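Local coordinates for protein lantibiotic dehydratase (Microbispora corallina, PDB 5EHK) that probably dehydrates serine and threonine residues of the NAI-107 lantibiotic precursor in a tRNA-dependent reaction, as related enzymes do by glutamylation and glutamate elimination, at residues F965-P970 with Y1057-F1061; S957-A962 with L1077-T1081; H929-A933 with A1042-R1046; D989-A993 with D1022-G1026; L919-T923 with R1052-Y1057. The contacts are given in a common frame with arbitrary orientation. Residue numbers count along the deposited sequence, not the author numbering.

Contact 1 (F965-P970 with Y1057-F1061); sequences FGPPAP and YREAF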
# COMPACT_ATOMS: atom_id res chain seq x y z
N PHE A 965 25.43 -12.30 -33.10
CA PHE A 965 24.70 -11.27 -33.83
C PHE A 965 25.59 -10.67 -34.91
O PHE A 965 25.12 -10.32 -36.00
CB PHE A 965 24.20 -10.16 -32.91
CG PHE A 965 23.23 -9.23 -33.58
CD1 PHE A 965 21.88 -9.55 -33.67
CD2 PHE A 965 23.66 -8.03 -34.12
CE1 PHE A 965 20.98 -8.69 -34.29
CE2 PHE A 965 22.77 -7.17 -34.74
CZ PHE A 965 21.43 -7.50 -34.83
N GLY A 966 26.88 -10.58 -34.60
CA GLY A 966 27.83 -10.07 -35.57
C GLY A 966 28.03 -8.58 -35.46
O GLY A 966 27.51 -7.94 -34.54
N PRO A 967 28.78 -8.01 -36.42
CA PRO A 967 29.16 -6.59 -36.48
C PRO A 967 27.91 -5.72 -36.46
O PRO A 967 26.89 -6.13 -36.99
CB PRO A 967 29.83 -6.47 -37.84
CG PRO A 967 29.27 -7.60 -38.65
CD PRO A 967 29.09 -8.72 -37.68
N PRO A 968 27.99 -4.55 -35.83
CA PRO A 968 26.90 -3.56 -35.89
C PRO A 968 26.65 -3.01 -37.29
O PRO A 968 27.33 -3.38 -38.24
CB PRO A 968 27.38 -2.46 -34.94
CG PRO A 968 28.29 -3.15 -33.97
CD PRO A 968 28.98 -4.22 -34.79
N ALA A 969 25.60 -2.20 -37.42
CA ALA A 969 25.40 -1.38 -38.60
C ALA A 969 26.34 -0.20 -38.41
O ALA A 969 26.69 0.13 -37.27
CB ALA A 969 23.97 -0.91 -38.70
N PRO A 970 26.80 0.42 -39.52
CA PRO A 970 27.70 1.58 -39.40
C PRO A 970 27.05 2.78 -38.70
O PRO A 970 25.85 3.02 -38.83
CB PRO A 970 28.02 1.94 -40.85
CG PRO A 970 27.00 1.25 -41.68
CD PRO A 970 26.57 0.04 -40.92
N TYR A 1057 19.50 -8.22 -40.64
CA TYR A 1057 19.36 -6.93 -40.01
C TYR A 1057 20.29 -5.87 -40.58
O TYR A 1057 19.88 -4.73 -40.80
CB TYR A 1057 19.57 -7.02 -38.51
CG TYR A 1057 19.50 -5.64 -37.94
CD1 TYR A 1057 18.28 -4.98 -37.85
CD2 TYR A 1057 20.64 -4.99 -37.53
CE1 TYR A 1057 18.21 -3.72 -37.36
CE2 TYR A 1057 20.58 -3.73 -37.03
CZ TYR A 1057 19.36 -3.09 -36.94
OH TYR A 1057 19.30 -1.82 -36.44
N ARG A 1058 21.54 -6.25 -40.83
CA ARG A 1058 22.48 -5.32 -41.43
C ARG A 1058 22.09 -5.07 -42.89
O ARG A 1058 22.28 -3.99 -43.39
CB ARG A 1058 23.92 -5.84 -41.32
CG ARG A 1058 24.59 -5.52 -40.00
CD ARG A 1058 26.00 -6.12 -39.92
NE ARG A 1058 26.00 -7.52 -40.34
CZ ARG A 1058 25.89 -8.56 -39.52
NH1 ARG A 1058 25.78 -8.36 -38.20
NH2 ARG A 1058 25.89 -9.79 -40.02
N GLU A 1059 21.53 -6.08 -43.55
CA GLU A 1059 21.07 -5.95 -44.93
C GLU A 1059 19.98 -4.87 -45.12
O GLU A 1059 19.87 -4.27 -46.19
CB GLU A 1059 20.55 -7.29 -45.45
CG GLU A 1059 21.32 -7.83 -46.63
CD GLU A 1059 22.18 -9.03 -46.27
OE1 GLU A 1059 23.18 -8.85 -45.53
OE2 GLU A 1059 21.86 -10.15 -46.75
N ALA A 1060 19.20 -4.63 -44.07
CA ALA A 1060 18.01 -3.79 -44.14
C ALA A 1060 18.29 -2.44 -43.48
O ALA A 1060 17.45 -1.53 -43.47
CB ALA A 1060 16.84 -4.48 -43.46
N PHE A 1061 19.50 -2.33 -42.91
CA PHE A 1061 19.98 -1.08 -42.34
C PHE A 1061 20.00 -0.01 -43.42
O PHE A 1061 20.13 -0.32 -44.61
CB PHE A 1061 21.42 -1.26 -41.84
CG PHE A 1061 22.48 -0.66 -42.77
CD1 PHE A 1061 23.08 0.57 -42.47
CD2 PHE A 1061 22.87 -1.32 -43.94
CE1 PHE A 1061 24.03 1.11 -43.33
CE2 PHE A 1061 23.83 -0.78 -44.79
CZ PHE A 1061 24.41 0.44 -44.49
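Arg1058, on the last turn of helix 1044-1059, loses more surface than any other residue here (105 Å²). Its CB bond points sideways, yet the long side chain carries the guanidinium to the chain that leaves helix 950-965. There Arg1058 NH1 donates two hydrogen bonds, to Phe965 O at 3.0 Å and to Pro967 O at 2.8 Å. Gly966 lies between these two carbonyls with a positive phi, which suits a residue lacking CB, and an ideal CB would also clash with NH1. One face of the guanidinium is covered by the Pro967 ring, with CD 3.4 Å from NH1 of Arg1058.

Phe965 is buried and gives up 54 Å²; its CB points sideways, but the ring end swings in to Tyr1057. The edge of its ring meets Tyr1057, with Phe965 CZ 3.8 Å from Tyr1057 CD2, and the two planes lie oblique to each other. Trp996 and Val1074 also pack on this phenylalanine. At the outer end Phe1061, poorly ordered, touches Ala969 (CB to Phe1061 CB, 4.1 Å), whose small side chain lets the loop approach the helix end (Ala969 CA to Arg1058 CA, 5.7 Å).

The proline-rich loop thus offers carbonyls rather than many amide donors, and a single arginine satisfies two of them where the helix ends.

Contact 2 (S957-A962 with L1077-T1081); sequences SAAALA and LLHMT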
# COMPACT_ATOMS: atom_id res chain seq x y z
N SER A 957 25.97 -17.68 -22.13
CA SER A 957 24.91 -17.52 -23.12
C SER A 957 24.80 -16.08 -23.63
O SER A 957 24.63 -15.86 -24.82
CB SER A 957 23.57 -18.03 -22.58
OG SER A 957 22.64 -18.26 -23.62
N ALA A 958 24.94 -15.09 -22.75
CA ALA A 958 24.92 -13.70 -23.20
C ALA A 958 26.04 -13.42 -24.19
O ALA A 958 25.79 -12.89 -25.29
CB ALA A 958 25.02 -12.77 -22.06
N ALA A 959 27.26 -13.79 -23.82
CA ALA A 959 28.43 -13.47 -24.62
C ALA A 959 28.38 -14.18 -25.96
O ALA A 959 28.77 -13.62 -27.00
CB ALA A 959 29.69 -13.84 -23.89
N ALA A 960 27.86 -15.40 -25.93
CA ALA A 960 27.72 -16.19 -27.15
C ALA A 960 26.70 -15.57 -28.11
O ALA A 960 26.89 -15.63 -29.34
CB ALA A 960 27.33 -17.61 -26.81
N LEU A 961 25.63 -14.98 -27.57
CA LEU A 961 24.66 -14.30 -28.42
C LEU A 961 25.26 -13.03 -29.04
O LEU A 961 25.11 -12.80 -30.23
CB LEU A 961 23.37 -13.98 -27.66
CG LEU A 961 22.13 -13.56 -28.47
CD1 LEU A 961 20.87 -14.03 -27.77
CD2 LEU A 961 22.06 -12.05 -28.68
N ALA A 962 25.91 -12.22 -28.21
CA ALA A 962 26.61 -11.02 -28.67
C ALA A 962 27.58 -11.31 -29.80
O ALA A 962 27.60 -10.56 -30.78
CB ALA A 962 27.32 -10.34 -27.53
N LEU A 1077 17.33 -8.82 -27.08
CA LEU A 1077 17.75 -10.21 -27.24
C LEU A 1077 18.59 -10.67 -26.06
O LEU A 1077 18.43 -11.80 -25.59
CB LEU A 1077 18.46 -10.42 -28.58
CG LEU A 1077 17.61 -10.54 -29.85
CD1 LEU A 1077 18.48 -10.64 -31.08
CD2 LEU A 1077 16.70 -11.75 -29.78
N LEU A 1078 19.48 -9.81 -25.55
CA LEU A 1078 20.22 -10.16 -24.34
C LEU A 1078 19.30 -10.36 -23.13
O LEU A 1078 19.47 -11.35 -22.37
CB LEU A 1078 21.35 -9.17 -23.99
CG LEU A 1078 22.70 -9.10 -24.73
CD1 LEU A 1078 23.18 -10.44 -25.34
CD2 LEU A 1078 22.71 -7.99 -25.73
N HIS A 1079 18.37 -9.42 -22.94
CA HIS A 1079 17.38 -9.48 -21.85
C HIS A 1079 16.55 -10.79 -21.88
O HIS A 1079 16.43 -11.48 -20.86
CB HIS A 1079 16.46 -8.25 -21.86
CG HIS A 1079 15.30 -8.35 -20.92
ND1 HIS A 1079 15.44 -8.64 -19.58
CD2 HIS A 1079 13.97 -8.24 -21.13
CE1 HIS A 1079 14.25 -8.69 -19.00
NE2 HIS A 1079 13.34 -8.45 -19.93
N MET A 1080 15.99 -11.16 -23.03
CA MET A 1080 15.20 -12.39 -23.12
C MET A 1080 15.99 -13.67 -22.85
O MET A 1080 15.42 -14.65 -22.36
CB MET A 1080 14.43 -12.47 -24.45
CG MET A 1080 13.28 -11.47 -24.60
SD MET A 1080 11.86 -11.66 -23.47
CE MET A 1080 12.41 -10.90 -21.96
N THR A 1081 17.29 -13.67 -23.16
CA THR A 1081 18.10 -14.84 -22.86
C THR A 1081 18.21 -14.96 -21.35
O THR A 1081 18.12 -16.05 -20.80
CB THR A 1081 19.47 -14.83 -23.57
OG1 THR A 1081 19.34 -15.46 -24.84
CG2 THR A 1081 20.48 -15.64 -22.81
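Leu1077 begins the contact on helix 1068-1085: its CB lies 4.0 Å from Leu961 CD2, and the rest of its side chain reaches Phe1053 of helix 1044-1059. Next comes Leu1078. Although its CA-to-CB bond points sideways, its CD1 enters the crevice along helix 950-965, 3.6 Å from Ala958 O, 3.9 Å from Leu961 CD2 and 4.3 Å from Ala962 N. Ala958 and Ala962, one turn apart, leave room for this methyl; the CA atoms of Ala958 and Leu1078 are 6.0 Å apart.

His1079 and Met1080 face elsewhere, and one helical turn beyond Leu1077 the chain returns with Thr1081. Its methyl CG2 is 3.5 Å from Ser957 OG, and its OG1 packs against the CD1 methyl of Leu961 at 3.6 Å while hydrogen-bonding to Asp930 of helix 920-942. Leu961, the largest contributor at 82 Å², therefore lies within reach of Leu1077, Leu1078 and Thr1081.

The helices run nearly antiparallel (151°), their local axes 9.7 Å apart. Leucines fill the space between them, while the small alanines leave the hollow that Leu1078 CD1 occupies; the cohesion between the two segments is van der Waals and hydrophobic, so it rests on complementary shape, with the one threonine hydroxyl satisfied by a third helix.

Contact 3 (H929-A933 with A1042-R1046); sequences HDSAA and ALESR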
# COMPACT_ATOMS: atom_id res chain seq x y z
N HIS A 929 14.77 -21.09 -30.69
CA HIS A 929 16.05 -21.74 -30.42
C HIS A 929 16.66 -21.33 -29.09
O HIS A 929 17.31 -22.15 -28.44
CB HIS A 929 17.04 -21.53 -31.59
CG HIS A 929 16.63 -22.24 -32.84
ND1 HIS A 929 16.86 -23.58 -33.05
CD2 HIS A 929 15.94 -21.81 -33.93
CE1 HIS A 929 16.38 -23.93 -34.22
NE2 HIS A 929 15.82 -22.88 -34.78
N ASP A 930 16.41 -20.09 -28.66
CA ASP A 930 16.89 -19.69 -27.34
C ASP A 930 16.12 -20.38 -26.24
O ASP A 930 16.67 -20.67 -25.18
CB ASP A 930 16.79 -18.20 -27.13
CG ASP A 930 17.53 -17.75 -25.90
OD1 ASP A 930 18.78 -17.63 -25.97
OD2 ASP A 930 16.88 -17.54 -24.86
N SER A 931 14.85 -20.65 -26.51
CA SER A 931 14.01 -21.39 -25.58
C SER A 931 14.52 -22.80 -25.44
O SER A 931 14.58 -23.35 -24.33
CB SER A 931 12.54 -21.38 -26.01
OG SER A 931 11.92 -20.17 -25.62
N ALA A 932 14.87 -23.41 -26.57
CA ALA A 932 15.33 -24.79 -26.54
C ALA A 932 16.67 -24.91 -25.79
O ALA A 932 16.85 -25.79 -24.95
CB ALA A 932 15.42 -25.36 -27.94
N ALA A 933 17.57 -23.97 -26.10
CA ALA A 933 18.87 -23.82 -25.45
C ALA A 933 18.72 -23.73 -23.93
O ALA A 933 19.41 -24.42 -23.19
CB ALA A 933 19.60 -22.60 -25.99
N ALA A 1042 24.83 -26.89 -26.74
CA ALA A 1042 23.44 -26.55 -26.49
C ALA A 1042 23.07 -25.16 -27.02
O ALA A 1042 21.89 -24.86 -27.16
CB ALA A 1042 23.13 -26.65 -25.00
N LEU A 1043 24.07 -24.35 -27.34
CA LEU A 1043 23.90 -23.00 -27.87
C LEU A 1043 24.11 -22.84 -29.38
O LEU A 1043 24.06 -21.73 -29.89
CB LEU A 1043 24.87 -22.04 -27.19
CG LEU A 1043 24.76 -21.81 -25.70
CD1 LEU A 1043 25.94 -20.98 -25.28
CD2 LEU A 1043 23.50 -21.07 -25.39
N GLU A 1044 24.39 -23.92 -30.09
CA GLU A 1044 24.78 -23.78 -31.50
C GLU A 1044 23.64 -23.28 -32.36
O GLU A 1044 23.75 -22.27 -33.04
CB GLU A 1044 25.35 -25.08 -32.06
CG GLU A 1044 26.77 -25.32 -31.61
CD GLU A 1044 27.36 -26.57 -32.21
OE1 GLU A 1044 26.91 -26.96 -33.31
OE2 GLU A 1044 28.27 -27.16 -31.57
N SER A 1045 22.57 -24.05 -32.35
CA SER A 1045 21.40 -23.75 -33.12
C SER A 1045 20.89 -22.33 -32.81
O SER A 1045 20.46 -21.58 -33.70
CB SER A 1045 20.36 -24.82 -32.83
OG SER A 1045 19.07 -24.29 -32.95
N ARG A 1046 20.99 -21.90 -31.56
CA ARG A 1046 20.53 -20.56 -31.29
C ARG A 1046 21.56 -19.52 -31.74
O ARG A 1046 21.20 -18.41 -32.17
CB ARG A 1046 20.08 -20.38 -29.84
CG ARG A 1046 21.03 -19.59 -28.98
CD ARG A 1046 20.70 -18.11 -28.89
NE ARG A 1046 21.31 -17.61 -27.67
CZ ARG A 1046 22.63 -17.52 -27.48
NH1 ARG A 1046 23.47 -17.85 -28.44
NH2 ARG A 1046 23.10 -17.08 -26.33
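A salt bridge provides the charged part of the contact. Arg1046 NE donates to Asp930 OD1 at 3.0 Å, a hydrogen bond within a salt bridge, and the carboxylate meets the guanidinium near its plane. Both residues are buried, so their polarity has further partners: Asp930 is hydrogen-bonded to Thr1081 and forms a second salt bridge with Arg1084, both on helix 1068-1085, while Arg1046 makes a weak hydrogen bond to the carbonyl of Ser957. An aspartate suits this position because the two oxygens of its carboxylate can serve three neighbours at once.

The setting is a helical bundle in the C-terminal region, and the second segment is the joint between helix 1034-1042 and helix 1044-1059, where Leu1043 departs from helical geometry. Helix 920-942 lies against this joint, with its CA atoms coming as near as 4.7 Å between His929 and Arg1046 and 5.4 Å between Ala933 and Ala1042.

At the Ala933-Ala1042 end a small methyl suits the tight fit. Ala933 CB sits 3.4 Å from Ala1042 O and 4.2 Å from Leu1043 CD2, and a larger side chain would have little space there. Toward the solvent side, His929 CB lies 3.7 Å from Arg1046 CB, and the backbone oxygen of Ser1045 is over one face of the imidazole ring.

Contact 4 (D989-A993 with D1022-G1026); sequences DGDPA and DPTGG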
# COMPACT_ATOMS: atom_id res chain seq x y z
N ASP A 989 36.35 -3.08 -33.62
CA ASP A 989 36.62 -3.81 -34.86
C ASP A 989 36.97 -5.28 -34.60
O ASP A 989 37.87 -5.61 -33.83
CB ASP A 989 37.79 -3.13 -35.60
CG ASP A 989 37.99 -3.68 -37.01
OD1 ASP A 989 36.99 -3.99 -37.69
OD2 ASP A 989 39.17 -3.81 -37.42
N GLY A 990 36.24 -6.18 -35.24
CA GLY A 990 36.52 -7.60 -35.10
C GLY A 990 35.96 -8.30 -33.86
O GLY A 990 36.03 -9.53 -33.78
N ASP A 991 35.42 -7.54 -32.91
CA ASP A 991 34.95 -8.11 -31.64
C ASP A 991 33.51 -7.73 -31.32
O ASP A 991 33.27 -6.90 -30.43
CB ASP A 991 35.85 -7.62 -30.50
CG ASP A 991 35.73 -8.48 -29.26
OD1 ASP A 991 35.06 -9.54 -29.33
OD2 ASP A 991 36.32 -8.12 -28.22
N PRO A 992 32.54 -8.35 -32.03
CA PRO A 992 31.10 -8.06 -31.86
C PRO A 992 30.58 -8.36 -30.44
O PRO A 992 29.62 -7.73 -30.00
CB PRO A 992 30.42 -8.95 -32.90
CG PRO A 992 31.53 -9.45 -33.80
CD PRO A 992 32.74 -9.50 -32.92
N ALA A 993 31.20 -9.33 -29.76
CA ALA A 993 30.85 -9.65 -28.38
C ALA A 993 31.04 -8.43 -27.51
O ALA A 993 30.11 -7.97 -26.85
CB ALA A 993 31.71 -10.80 -27.88
N ASP A 1022 35.25 -16.13 -23.00
CA ASP A 1022 36.16 -15.66 -24.06
C ASP A 1022 35.72 -16.10 -25.46
O ASP A 1022 36.34 -16.97 -26.09
CB ASP A 1022 37.59 -16.14 -23.76
CG ASP A 1022 38.63 -15.61 -24.75
OD1 ASP A 1022 38.33 -14.64 -25.51
OD2 ASP A 1022 39.75 -16.18 -24.77
N PRO A 1023 34.64 -15.49 -25.96
CA PRO A 1023 34.12 -15.87 -27.27
C PRO A 1023 35.10 -15.47 -28.35
O PRO A 1023 35.36 -16.27 -29.25
CB PRO A 1023 32.82 -15.06 -27.39
CG PRO A 1023 32.57 -14.48 -26.01
CD PRO A 1023 33.90 -14.36 -25.38
N THR A 1024 35.65 -14.26 -28.27
CA THR A 1024 36.56 -13.77 -29.30
C THR A 1024 37.79 -14.65 -29.43
O THR A 1024 38.29 -14.87 -30.53
CB THR A 1024 36.99 -12.31 -29.04
OG1 THR A 1024 35.84 -11.53 -28.66
CG2 THR A 1024 37.61 -11.71 -30.29
N GLY A 1025 38.25 -15.21 -28.31
CA GLY A 1025 39.38 -16.11 -28.31
C GLY A 1025 39.07 -17.54 -28.69
O GLY A 1025 39.96 -18.39 -28.63
N GLY A 1026 37.83 -17.83 -29.07
CA GLY A 1026 37.42 -19.17 -29.50
C GLY A 1026 36.96 -20.08 -28.36
O GLY A 1026 36.76 -21.28 -28.58
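An Asp-Pro helix start meets a type I beta turn that begins at the proline of another Asp-Pro pair. In segment 989-993, Asp991 holds the N-cap position of helix 992-997 and Pro992 is the first helical residue, a place where proline does no harm because its missing amide hydrogen is not needed within the helix. Gly990, just before, takes a positive phi that a side chain would not tolerate well.

Across from it, the turn runs from Pro1023 to Gly1026 and is closed by Gly1026 N to Pro1023 O at 2.9 Å. Asp1022 stands before the turn and accepts from the backbone three residues on, with Gly1025 N to Asp1022 OD1 at 2.9 Å. An ideal CB on Gly1025 would collide with the carboxylate, and Gly1026 has positive phi, so both glycines fit their places.

The turn presents Thr1024 and Pro1023 to the helix start. Thr1024 buries the most surface, 60 Å², and lies opposite Asp991, their CA atoms 6.3 Å apart. Beside it, Ala993 CB packs against Pro1023 CG at 4.2 Å, a small methyl on a rigid ring. Pro1023 also rests on Ala959 and Asp963 of helix 950-965 and on Val1104 of helix 1090-1109. Asp1022 OD1 accepting from the amide three residues on is an Asx motif, here overlapping a type I turn and set against the N-cap end of helix 992-997.

Contact 5 (L919-T923 with R1052-Y1057); sequences LAEFT and RFGTAY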
# COMPACT_ATOMS: atom_id res chain seq x y z
N LEU A 919 11.45 -8.52 -40.25
CA LEU A 919 12.39 -9.32 -39.49
C LEU A 919 11.73 -10.36 -38.59
O LEU A 919 12.43 -11.11 -37.90
CB LEU A 919 13.29 -8.41 -38.67
CG LEU A 919 14.20 -7.62 -39.61
CD1 LEU A 919 15.14 -6.71 -38.84
CD2 LEU A 919 14.99 -8.60 -40.50
N ALA A 920 10.40 -10.42 -38.63
CA ALA A 920 9.64 -11.25 -37.71
C ALA A 920 10.06 -12.73 -37.69
O ALA A 920 10.20 -13.32 -36.61
CB ALA A 920 8.15 -11.14 -37.99
N GLU A 921 10.29 -13.31 -38.85
CA GLU A 921 10.66 -14.71 -38.89
C GLU A 921 11.99 -14.97 -38.21
O GLU A 921 12.19 -16.03 -37.61
CB GLU A 921 10.70 -15.23 -40.33
CG GLU A 921 9.34 -15.40 -40.93
CD GLU A 921 8.44 -16.33 -40.14
OE1 GLU A 921 8.87 -17.44 -39.76
OE2 GLU A 921 7.27 -15.95 -39.93
N PHE A 922 12.90 -14.00 -38.29
CA PHE A 922 14.18 -14.15 -37.61
C PHE A 922 14.01 -14.03 -36.10
O PHE A 922 14.68 -14.72 -35.32
CB PHE A 922 15.18 -13.11 -38.13
CG PHE A 922 15.45 -13.20 -39.60
CD1 PHE A 922 16.36 -14.12 -40.10
CD2 PHE A 922 14.78 -12.37 -40.50
CE1 PHE A 922 16.61 -14.20 -41.47
CE2 PHE A 922 15.02 -12.46 -41.88
CZ PHE A 922 15.94 -13.37 -42.35
N THR A 923 13.08 -13.16 -35.69
CA THR A 923 12.77 -13.01 -34.28
C THR A 923 12.13 -14.28 -33.71
O THR A 923 12.56 -14.78 -32.68
CB THR A 923 11.87 -11.80 -34.02
OG1 THR A 923 12.50 -10.62 -34.54
CG2 THR A 923 11.61 -11.63 -32.51
N ARG A 1052 21.92 -15.36 -38.48
CA ARG A 1052 21.08 -14.99 -39.62
C ARG A 1052 20.35 -13.67 -39.38
O ARG A 1052 20.37 -12.79 -40.24
CB ARG A 1052 20.05 -16.07 -39.96
CG ARG A 1052 20.41 -17.45 -39.52
CD ARG A 1052 20.34 -18.45 -40.63
NE ARG A 1052 19.31 -19.46 -40.43
CZ ARG A 1052 19.54 -20.78 -40.38
NH1 ARG A 1052 20.76 -21.28 -40.49
NH2 ARG A 1052 18.52 -21.61 -40.21
N PHE A 1053 19.73 -13.55 -38.20
CA PHE A 1053 18.98 -12.36 -37.79
C PHE A 1053 19.89 -11.13 -37.92
O PHE A 1053 19.51 -10.13 -38.52
CB PHE A 1053 18.46 -12.57 -36.36
CG PHE A 1053 17.51 -11.49 -35.85
CD1 PHE A 1053 16.85 -11.68 -34.65
CD2 PHE A 1053 17.29 -10.31 -36.55
CE1 PHE A 1053 15.99 -10.71 -34.16
CE2 PHE A 1053 16.43 -9.34 -36.08
CZ PHE A 1053 15.77 -9.53 -34.88
N GLY A 1054 21.09 -11.21 -37.35
CA GLY A 1054 22.03 -10.10 -37.41
C GLY A 1054 22.38 -9.74 -38.85
O GLY A 1054 22.46 -8.56 -39.20
N THR A 1055 22.57 -10.77 -39.68
CA THR A 1055 22.80 -10.58 -41.10
C THR A 1055 21.66 -9.85 -41.82
O THR A 1055 21.89 -8.80 -42.40
CB THR A 1055 23.12 -11.90 -41.81
OG1 THR A 1055 24.49 -12.23 -41.56
CG2 THR A 1055 22.92 -11.75 -43.33
N ALA A 1056 20.45 -10.41 -41.79
CA ALA A 1056 19.31 -9.77 -42.46
C ALA A 1056 19.08 -8.39 -41.88
O ALA A 1056 18.55 -7.50 -42.54
CB ALA A 1056 18.06 -10.61 -42.35
N TYR A 1057 19.50 -8.22 -40.64
CA TYR A 1057 19.36 -6.93 -40.01
C TYR A 1057 20.29 -5.87 -40.58
O TYR A 1057 19.88 -4.73 -40.80
CB TYR A 1057 19.57 -7.02 -38.51
CG TYR A 1057 19.50 -5.64 -37.94
CD1 TYR A 1057 18.28 -4.98 -37.85
CD2 TYR A 1057 20.64 -4.99 -37.53
CE1 TYR A 1057 18.21 -3.72 -37.36
CE2 TYR A 1057 20.58 -3.73 -37.03
CZ TYR A 1057 19.36 -3.09 -36.94
OH TYR A 1057 19.30 -1.82 -36.44
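Two aromatic rings are the bumps here, and each finds a flat or hollow place on the partner helix. Phe922 projects from helix 920-942 over Ala1056, whose methyl sits above one face of the ring: a CH-pi contact with Ala1056 CB 3.8 Å from the centroid of the Phe922 ring. Alanine suits this spot because a bulkier residue would push the ring out of the shallow dip.

Phe1053 answers from the other side. Its ring slides between the helices, with Phe922 CB over one face, 4.1 Å from the Phe1053 centroid in a second CH-pi contact, and the backbone of Thr923 above the same ring. Thr923 OG1 is 3.5 Å from Phe1053 CZ. The backbones come closest here, with 5.1 Å between the CA atoms of Phe922 and Phe1053.

One turn earlier Leu919 fills the pocket between Phe1053, Ala1056 and Tyr1057. Its branched end touches all three: CD1 is 4.0 Å from Phe1053 CE2 and 3.7 Å from Tyr1057 CD1, meeting both rings at their edges, while CD2 is 4.1 Å from Ala1056 CB. At the rim, Arg1052 lends CB to Phe922 and turns its charged end away to Glu1048.

Beyond this interface Phe1053 and Tyr1057 lean on helix 1068-1085, Thr923 touches Tyr914 in a loop, and Glu921 pairs with Arg872 of strand 864-872.

Overall arrangement
All five contacts lie in the C-terminal, largely helical region, which in relatives is associated with glutamate elimination. Contact 2 is fully buried and mainly apolar, and it touches contacts 3, 4 and 5. Contacts 3 and 5 join the same two helices, 920-942 and 1044-1059, with centres about 16 Å apart, yet one is held by a buried salt bridge and the other by aromatic rings. Contact 1 shares Tyr1057 with contact 5 but moves to the helix end, where an arginine meets carbonyls of a more exposed loop. Contact 4 joins a turn to a helix start, has the smallest interface, and touches contact 2, for example Ala959 on Pro1023, and contact 1 through Pro992.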